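Local coordinates for CBS domain-containing protein (PDB 2YZQ) that binds S-adenosylmethionine between CBS domains in the second half of its chain, its cellular role being unknown, at residues Val243-Leu255 / Leu264-Val276. Residues are numbered along the deposited sequence; the frame is centred on the assembly and turned at random.
Sequences VALKMAKYSIEQL and LIGLIRDFDLLKV. With SAM (S-adenosylmethionine), chain B.
Leu267 lays its CD1 against the carbonyl of Leu255 and runs alongside the aliphatic part of Gln254. At Ile268 the antiparallel strands are joined by a reciprocal pair: Leu255 N gives a hydrogen bond to Ile268 O, and Ile268 N returns an almost straight one (178°) to Leu255 O. Ile268 CG2, which lies between the backbone N and the carbonyl carbon, comes within 3.8 Å of Leu255 CB and also reaches Val243 CG1 on the helix. Arg269 faces Gln254 in a non-hydrogen-bonded pair; its NE and NH2 grip Asp272 side-on, one to each carboxylate oxygen. Beyond this last strand pair, Asp270 N gives a further bond to Glu253 O (2.8 Å), while the extended side chain of Met247 sets CE 3.4 Å from this same Asp270 N. The carboxylate of Asp270, salt-bridged to Arg92, has OD2 3.3 Å from Glu253 CB, the two acid planes nearly perpendicular (87°). Leu273 CD1 and Met247 SD meet tip to tip at 3.9 Å, where helix 240-250 packs on the hairpin of this CBS domain. Glu253 OE2 binds the amino group N of S-adenosylmethionine at 2.7 Å; were Glu253 an alanine, that group would probably lose its carboxylate partner. Strand pairing probably holds Gln254 O in position for adenine N6, Gln254 NE2 adding a weak bond to N7. Each neighbouring acid has its own cationic partner, which probably eases their repulsion.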
loop_
_atom_site.group_PDB
_atom_site.type_symbol
_atom_site.label_atom_id
_atom_site.label_comp_id
_atom_site.label_asym_id
_atom_site.label_seq_id
_atom_site.Cartn_x
_atom_site.Cartn_y
_atom_site.Cartn_z
ATOM N N VAL A 243 -1.445 -11.689 -8.686
ATOM C CA VAL A 243 -1.244 -11.052 -7.390
ATOM C C VAL A 243 -2.126 -9.803 -7.304
ATOM O O VAL A 243 -2.790 -9.568 -6.295
ATOM C CB VAL A 243 0.235 -10.662 -7.174
ATOM C CG1 VAL A 243 0.372 -9.829 -5.907
ATOM C CG2 VAL A 243 1.088 -11.924 -7.056
ATOM N N ALA A 244 -2.139 -9.006 -8.366
ATOM C CA ALA A 244 -2.954 -7.795 -8.369
ATOM C C ALA A 244 -4.436 -8.150 -8.279
ATOM O O ALA A 244 -5.206 -7.465 -7.604
ATOM C CB ALA A 244 -2.678 -6.980 -9.624
ATOM N N LEU A 245 -4.836 -9.216 -8.964
ATOM C CA LEU A 245 -6.227 -9.650 -8.925
ATOM C C LEU A 245 -6.634 -9.967 -7.493
ATOM O O LEU A 245 -7.728 -9.603 -7.057
ATOM C CB LEU A 245 -6.429 -10.887 -9.809
ATOM C CG LEU A 245 -6.746 -10.639 -11.286
ATOM C CD1 LEU A 245 -8.193 -10.213 -11.425
ATOM C CD2 LEU A 245 -5.824 -9.577 -11.850
ATOM N N LYS A 246 -5.753 -10.645 -6.761
ATOM C CA LYS A 246 -6.032 -11.003 -5.376
ATOM C C LYS A 246 -6.045 -9.765 -4.479
ATOM O O LYS A 246 -6.893 -9.637 -3.595
ATOM C CB LYS A 246 -4.993 -12.010 -4.866
ATOM C CG LYS A 246 -5.053 -13.366 -5.558
ATOM C CD LYS A 246 -4.013 -14.323 -4.983
ATOM C CE LYS A 246 -4.070 -15.695 -5.643
ATOM N NZ LYS A 246 -5.343 -16.417 -5.346
ATOM N N MET A 247 -5.104 -8.854 -4.701
ATOM C CA MET A 247 -5.049 -7.632 -3.909
ATOM C C MET A 247 -6.338 -6.837 -4.085
ATOM O O MET A 247 -6.884 -6.302 -3.121
ATOM C CB MET A 247 -3.851 -6.774 -4.324
ATOM C CG MET A 247 -2.505 -7.392 -3.970
ATOM S SD MET A 247 -1.124 -6.352 -4.483
ATOM C CE MET A 247 0.195 -7.043 -3.479
ATOM N N ALA A 248 -6.821 -6.766 -5.322
ATOM C CA ALA A 248 -8.050 -6.037 -5.616
ATOM C C ALA A 248 -9.274 -6.752 -5.052
ATOM O O ALA A 248 -10.134 -6.136 -4.422
ATOM C CB ALA A 248 -8.199 -5.861 -7.127
ATOM N N LYS A 249 -9.342 -8.059 -5.279
ATOM C CA LYS A 249 -10.461 -8.875 -4.817
ATOM C C LYS A 249 -10.669 -8.843 -3.304
ATOM O O LYS A 249 -11.797 -8.707 -2.824
ATOM C CB LYS A 249 -10.259 -10.323 -5.273
ATOM C CG LYS A 249 -11.305 -11.301 -4.764
ATOM C CD LYS A 249 -11.042 -12.703 -5.291
ATOM C CE LYS A 249 -11.089 -12.737 -6.813
ATOM N NZ LYS A 249 -10.846 -14.107 -7.347
ATOM N N TYR A 250 -9.576 -8.965 -2.559
ATOM C CA TYR A 250 -9.631 -8.989 -1.104
ATOM C C TYR A 250 -9.321 -7.646 -0.444
ATOM O O TYR A 250 -9.372 -7.529 0.784
ATOM C CB TYR A 250 -8.665 -10.055 -0.584
ATOM C CG TYR A 250 -8.981 -11.447 -1.085
ATOM C CD1 TYR A 250 -10.097 -12.138 -0.617
ATOM C CD2 TYR A 250 -8.176 -12.065 -2.042
ATOM C CE1 TYR A 250 -10.403 -13.414 -1.087
ATOM C CE2 TYR A 250 -8.472 -13.338 -2.521
ATOM C CZ TYR A 250 -9.587 -14.007 -2.039
ATOM O OH TYR A 250 -9.882 -15.266 -2.510
ATOM N N SER A 251 -9.013 -6.640 -1.259
ATOM C CA SER A 251 -8.682 -5.307 -0.763
ATOM C C SER A 251 -7.533 -5.370 0.233
ATOM O O SER A 251 -7.613 -4.819 1.329
ATOM C CB SER A 251 -9.899 -4.653 -0.108
ATOM O OG SER A 251 -10.893 -4.353 -1.079
ATOM N N ILE A 252 -6.469 -6.058 -0.160
ATOM C CA ILE A 252 -5.292 -6.196 0.689
ATOM C C ILE A 252 -4.077 -5.663 -0.061
ATOM O O ILE A 252 -3.993 -5.769 -1.287
ATOM C CB ILE A 252 -5.068 -7.668 1.090
ATOM C CG1 ILE A 252 -5.063 -8.551 -0.160
ATOM C CG2 ILE A 252 -6.158 -8.103 2.077
ATOM C CD1 ILE A 252 -4.981 -10.044 0.133
ATOM N N GLU A 253 -3.135 -5.093 0.685
ATOM C CA GLU A 253 -1.943 -4.500 0.092
ATOM C C GLU A 253 -0.716 -5.405 0.043
ATOM O O GLU A 253 0.336 -4.988 -0.442
ATOM C CB GLU A 253 -1.583 -3.213 0.841
ATOM C CG GLU A 253 -2.675 -2.140 0.803
ATOM C CD GLU A 253 -3.680 -2.244 1.943
ATOM O OE1 GLU A 253 -3.762 -3.302 2.606
ATOM O OE2 GLU A 253 -4.407 -1.253 2.167
ATOM N N GLN A 254 -0.840 -6.634 0.532
ATOM C CA GLN A 254 0.303 -7.540 0.531
ATOM C C GLN A 254 -0.070 -9.006 0.684
ATOM O O GLN A 254 -1.040 -9.344 1.364
ATOM C CB GLN A 254 1.264 -7.177 1.664
ATOM C CG GLN A 254 0.672 -7.356 3.064
ATOM C CD GLN A 254 -0.412 -6.344 3.375
ATOM O OE1 GLN A 254 -0.174 -5.137 3.342
ATOM N NE2 GLN A 254 -1.610 -6.834 3.697
ATOM N N LEU A 255 0.717 -9.870 0.048
ATOM C CA LEU A 255 0.514 -11.313 0.136
ATOM C C LEU A 255 1.805 -11.991 0.551
ATOM O O LEU A 255 2.850 -11.770 -0.058
ATOM C CB LEU A 255 0.100 -11.922 -1.209
ATOM C CG LEU A 255 -1.315 -11.752 -1.766
ATOM C CD1 LEU A 255 -1.588 -10.297 -2.069
ATOM C CD2 LEU A 255 -1.459 -12.599 -3.026
ATOM N N LEU A 264 7.039 -19.603 4.853
ATOM C CA LEU A 264 7.233 -18.201 4.500
ATOM C C LEU A 264 8.644 -17.893 4.008
ATOM O O LEU A 264 9.624 -18.136 4.714
ATOM C CB LEU A 264 6.908 -17.329 5.714
ATOM C CG LEU A 264 6.850 -15.816 5.524
ATOM C CD1 LEU A 264 5.747 -15.476 4.526
ATOM C CD2 LEU A 264 6.582 -15.143 6.867
ATOM N N ILE A 265 8.736 -17.328 2.807
ATOM C CA ILE A 265 10.031 -16.987 2.225
ATOM C C ILE A 265 10.101 -15.544 1.741
ATOM O O ILE A 265 11.134 -15.099 1.243
ATOM C CB ILE A 265 10.380 -17.926 1.046
ATOM C CG1 ILE A 265 9.354 -17.775 -0.084
ATOM C CG2 ILE A 265 10.429 -19.368 1.541
ATOM C CD1 ILE A 265 9.653 -18.635 -1.311
ATOM N N GLY A 266 9.007 -14.807 1.897
ATOM C CA GLY A 266 9.003 -13.424 1.457
ATOM C C GLY A 266 7.641 -12.771 1.550
ATOM O O GLY A 266 6.711 -13.322 2.135
ATOM N N LEU A 267 7.522 -11.590 0.951
ATOM C CA LEU A 267 6.270 -10.852 0.973
ATOM C C LEU A 267 6.180 -10.013 -0.289
ATOM O O LEU A 267 7.152 -9.363 -0.669
ATOM C CB LEU A 267 6.238 -9.927 2.197
ATOM C CG LEU A 267 4.974 -9.089 2.425
ATOM C CD1 LEU A 267 3.840 -10.008 2.865
ATOM C CD2 LEU A 267 5.235 -8.024 3.480
ATOM N N ILE A 268 5.038 -10.055 -0.968
ATOM C CA ILE A 268 4.878 -9.218 -2.149
ATOM C C ILE A 268 3.856 -8.137 -1.790
ATOM O O ILE A 268 2.682 -8.426 -1.562
ATOM C CB ILE A 268 4.435 -10.032 -3.410
ATOM C CG1 ILE A 268 4.349 -9.095 -4.620
ATOM C CG2 ILE A 268 3.103 -10.751 -3.171
ATOM C CD1 ILE A 268 5.696 -8.540 -5.058
ATOM N N ARG A 269 4.335 -6.898 -1.694
ATOM C CA ARG A 269 3.501 -5.749 -1.350
ATOM C C ARG A 269 3.086 -5.072 -2.643
ATOM O O ARG A 269 3.727 -5.259 -3.681
ATOM C CB ARG A 269 4.296 -4.731 -0.518
ATOM C CG ARG A 269 4.930 -5.280 0.769
ATOM C CD ARG A 269 5.830 -4.208 1.379
ATOM N NE ARG A 269 6.931 -3.901 0.473
ATOM C CZ ARG A 269 7.623 -2.766 0.484
ATOM N NH1 ARG A 269 7.336 -1.811 1.358
ATOM N NH2 ARG A 269 8.606 -2.585 -0.390
ATOM N N ASP A 270 2.018 -4.283 -2.585
ATOM C CA ASP A 270 1.580 -3.570 -3.774
ATOM C C ASP A 270 2.718 -2.662 -4.237
ATOM O O ASP A 270 2.963 -2.509 -5.432
ATOM C CB ASP A 270 0.299 -2.750 -3.493
ATOM C CG ASP A 270 0.362 -1.922 -2.204
ATOM O OD1 ASP A 270 1.450 -1.737 -1.621
ATOM O OD2 ASP A 270 -0.708 -1.423 -1.774
ATOM N N PHE A 271 3.430 -2.094 -3.272
ATOM C CA PHE A 271 4.544 -1.196 -3.546
ATOM C C PHE A 271 5.657 -1.903 -4.321
ATOM O O PHE A 271 6.365 -1.283 -5.115
ATOM C CB PHE A 271 5.103 -0.654 -2.225
ATOM C CG PHE A 271 5.776 0.685 -2.350
ATOM C CD1 PHE A 271 5.026 1.832 -2.594
ATOM C CD2 PHE A 271 7.156 0.803 -2.220
ATOM C CE1 PHE A 271 5.639 3.081 -2.703
ATOM C CE2 PHE A 271 7.782 2.051 -2.329
ATOM C CZ PHE A 271 7.018 3.190 -2.572
ATOM N N ASP A 272 5.808 -3.205 -4.094
ATOM C CA ASP A 272 6.847 -3.969 -4.775
ATOM C C ASP A 272 6.518 -4.167 -6.245
ATOM O O ASP A 272 7.411 -4.313 -7.079
ATOM C CB ASP A 272 7.037 -5.334 -4.104
ATOM C CG ASP A 272 7.593 -5.216 -2.700
ATOM O OD1 ASP A 272 8.603 -4.508 -2.532
ATOM O OD2 ASP A 272 7.026 -5.828 -1.769
ATOM N N LEU A 273 5.230 -4.184 -6.560
ATOM C CA LEU A 273 4.803 -4.366 -7.939
ATOM C C LEU A 273 5.168 -3.158 -8.801
ATOM O O LEU A 273 5.282 -3.275 -10.019
ATOM C CB LEU A 273 3.296 -4.638 -7.981
ATOM C CG LEU A 273 2.902 -5.972 -7.336
ATOM C CD1 LEU A 273 1.393 -6.154 -7.396
ATOM C CD2 LEU A 273 3.602 -7.117 -8.057
ATOM N N LEU A 274 5.377 -2.006 -8.168
ATOM C CA LEU A 274 5.747 -0.797 -8.903
ATOM C C LEU A 274 7.078 -1.000 -9.622
ATOM O O LEU A 274 7.331 -0.409 -10.668
ATOM C CB LEU A 274 5.867 0.394 -7.951
ATOM C CG LEU A 274 4.604 0.823 -7.198
ATOM C CD1 LEU A 274 4.947 1.951 -6.248
ATOM C CD2 LEU A 274 3.529 1.262 -8.186
ATOM N N LYS A 275 7.927 -1.852 -9.058
ATOM C CA LYS A 275 9.231 -2.113 -9.648
ATOM C C LYS A 275 9.123 -2.755 -11.029
ATOM O O LYS A 275 10.054 -2.684 -11.836
ATOM C CB LYS A 275 10.049 -3.001 -8.710
ATOM C CG LYS A 275 10.206 -2.404 -7.317
ATOM C CD LYS A 275 11.088 -3.265 -6.435
ATOM C CE LYS A 275 10.482 -4.641 -6.207
ATOM N NZ LYS A 275 11.431 -5.504 -5.447
ATOM N N VAL A 276 7.986 -3.388 -11.296
ATOM C CA VAL A 276 7.761 -4.025 -12.584
ATOM C C VAL A 276 7.715 -2.967 -13.688
ATOM O O VAL A 276 8.153 -3.210 -14.813
ATOM C CB VAL A 276 6.433 -4.806 -12.587
ATOM C CG1 VAL A 276 6.170 -5.393 -13.966
ATOM C CG2 VAL A 276 6.481 -5.901 -11.531
HETATM N N SAM B . -5.554 -0.645 4.500
HETATM C CA SAM B . -6.878 -1.257 4.311
HETATM C C SAM B . -7.904 -0.536 5.168
HETATM O O SAM B . -9.096 -0.705 4.966
HETATM O OXT SAM B . -7.543 0.211 6.059
HETATM C CB SAM B . -6.803 -2.740 4.700
HETATM C CG SAM B . -7.978 -3.500 4.080
HETATM S SD SAM B . -7.746 -5.291 4.291
HETATM C CE SAM B . -9.384 -5.857 3.720
HETATM C "C5'" SAM B . -7.757 -5.563 6.078
HETATM C "C4'" SAM B . -7.994 -7.048 6.359
HETATM O "O4'" SAM B . -7.267 -7.851 5.397
HETATM C "C3'" SAM B . -7.498 -7.448 7.755
HETATM O "O3'" SAM B . -8.464 -8.312 8.376
HETATM C "C2'" SAM B . -6.179 -8.176 7.455
HETATM O "O2'" SAM B . -5.832 -9.095 8.496
HETATM C "C1'" SAM B . -6.526 -8.848 6.118
HETATM N N9 SAM B . -5.347 -9.234 5.339
HETATM C C8 SAM B . -4.248 -8.475 5.010
HETATM N N7 SAM B . -3.481 -9.148 4.193
HETATM C C5 SAM B . -3.977 -10.408 4.062
HETATM C C6 SAM B . -3.569 -11.604 3.408
HETATM N N6 SAM B . -2.384 -11.659 2.702
HETATM N N1 SAM B . -4.359 -12.696 3.490
HETATM C C2 SAM B . -5.484 -12.700 4.213
HETATM N N3 SAM B . -5.922 -11.596 4.814
HETATM C C4 SAM B . -5.191 -10.455 4.788
#